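Local coordinates for luciferase-like monooxygenase (Streptomyces bottropensis, PDB 7BIP), which acts as a monooxygenase in the biosynthesis of the tricyclic aromatic polyketide rishirilide, possibly in an oxygenation of its third ring, at the interface of chains A and B. Sequence-based numbering; all coordinates share one arbitrary frame. Chains: chain A/B, Luciferase-like monooxygenase.

The interface of chains A and B. Residues chain A 90, 94, 161-162; chain B 52-53, 55.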
# COMPACT_ATOMS: atom_id res chain seq x y z
N GLY A 90 9.18 -5.36 -2.32
CA GLY A 90 8.70 -4.56 -3.43
C GLY A 90 7.86 -3.37 -2.99
O GLY A 90 8.09 -2.25 -3.45
N MET A 94 8.73 0.68 -3.35
CA MET A 94 7.86 1.69 -3.94
C MET A 94 7.66 2.86 -2.99
O MET A 94 7.75 4.03 -3.38
CB MET A 94 6.50 1.08 -4.31
CG MET A 94 6.52 0.06 -5.44
SD MET A 94 4.84 -0.58 -5.68
CE MET A 94 4.01 0.80 -6.48
N LEU A 161 12.54 -5.02 -8.41
CA LEU A 161 12.27 -3.65 -8.78
C LEU A 161 11.06 -3.15 -8.00
O LEU A 161 10.25 -3.95 -7.51
CB LEU A 161 11.99 -3.53 -10.29
CG LEU A 161 13.17 -3.85 -11.21
CD1 LEU A 161 12.67 -3.83 -12.66
CD2 LEU A 161 14.32 -2.87 -11.02
N PRO A 162 10.94 -1.83 -7.81
CA PRO A 162 11.97 -0.84 -8.10
C PRO A 162 13.12 -0.98 -7.12
O PRO A 162 12.95 -1.51 -6.02
CB PRO A 162 11.23 0.49 -7.91
CG PRO A 162 10.20 0.17 -6.81
CD PRO A 162 9.78 -1.26 -7.08
N GLY B 52 7.54 -3.89 -13.79
CA GLY B 52 8.21 -4.28 -12.55
C GLY B 52 8.44 -3.16 -11.55
O GLY B 52 8.68 -3.45 -10.38
N TYR B 53 8.37 -1.90 -11.98
CA TYR B 53 8.39 -0.80 -11.01
C TYR B 53 7.15 -0.81 -10.11
O TYR B 53 7.13 -0.05 -9.13
CB TYR B 53 8.47 0.56 -11.72
CG TYR B 53 9.84 1.05 -12.16
CD1 TYR B 53 10.92 0.18 -12.28
CD2 TYR B 53 10.04 2.39 -12.48
CE1 TYR B 53 12.16 0.65 -12.71
CE2 TYR B 53 11.28 2.86 -12.90
CZ TYR B 53 12.34 1.99 -13.01
OH TYR B 53 13.58 2.47 -13.43
N PRO B 55 5.34 -3.57 -8.19
CA PRO B 55 4.96 -4.85 -7.57
C PRO B 55 3.71 -4.76 -6.69
O PRO B 55 3.13 -5.80 -6.33
CB PRO B 55 6.20 -5.22 -6.75
CG PRO B 55 6.85 -3.87 -6.43
CD PRO B 55 6.61 -3.03 -7.66
O HOH W 1 9.33 -5.87 -9.25
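A:Leu161 and B:Gly52 meet backbone to backbone, and their meeting is a worked example of how water reconciles two acceptors at a subunit boundary. The B:Gly52 carbonyl points at that of the leucine, which lies across its line; B:Gly52 O and A:Leu161 O are 3.3 Å apart, a pairing that cannot be a hydrogen bond. Water 1 bridges them, 2.8 Å from A:Leu161 O and 2.7 Å from B:Gly52 O, and probably donates to both. The leucine also touches with its root: CB lies 3.3 Å from B:Gly52 O. With CG anti to its own carbonyl carbon (chi1 -66°), the isobutyl branch turns away from the bridged oxygens. It runs past the phenol ring of B:Tyr53 rather than at it; B:Tyr53 CD1 lies 4.3 Å from A:Leu161 CB, a loose approach. B:Tyr53 makes its nearer contact through the main chain: its O lies 3.6 Å from CD of A:Pro162, which follows a cis peptide bond, and A:Met94 CG also comes near it. B:Pro55 inserts its ring edge between A:Leu161-A:Pro162 and helix 85-98 of chain A. CG reaches the backbone of A:Gly90, while CD faces A:Pro162. In the two-fold pair of the crystal, plausibly the working dimer, the patch recurs with chains exchanged. On the helix side, A:Met94, bent at chi3 (73°), and B:Pro55 slide past each other in opposite directions, the methionine SD 3.6 Å from B:Pro55 CD.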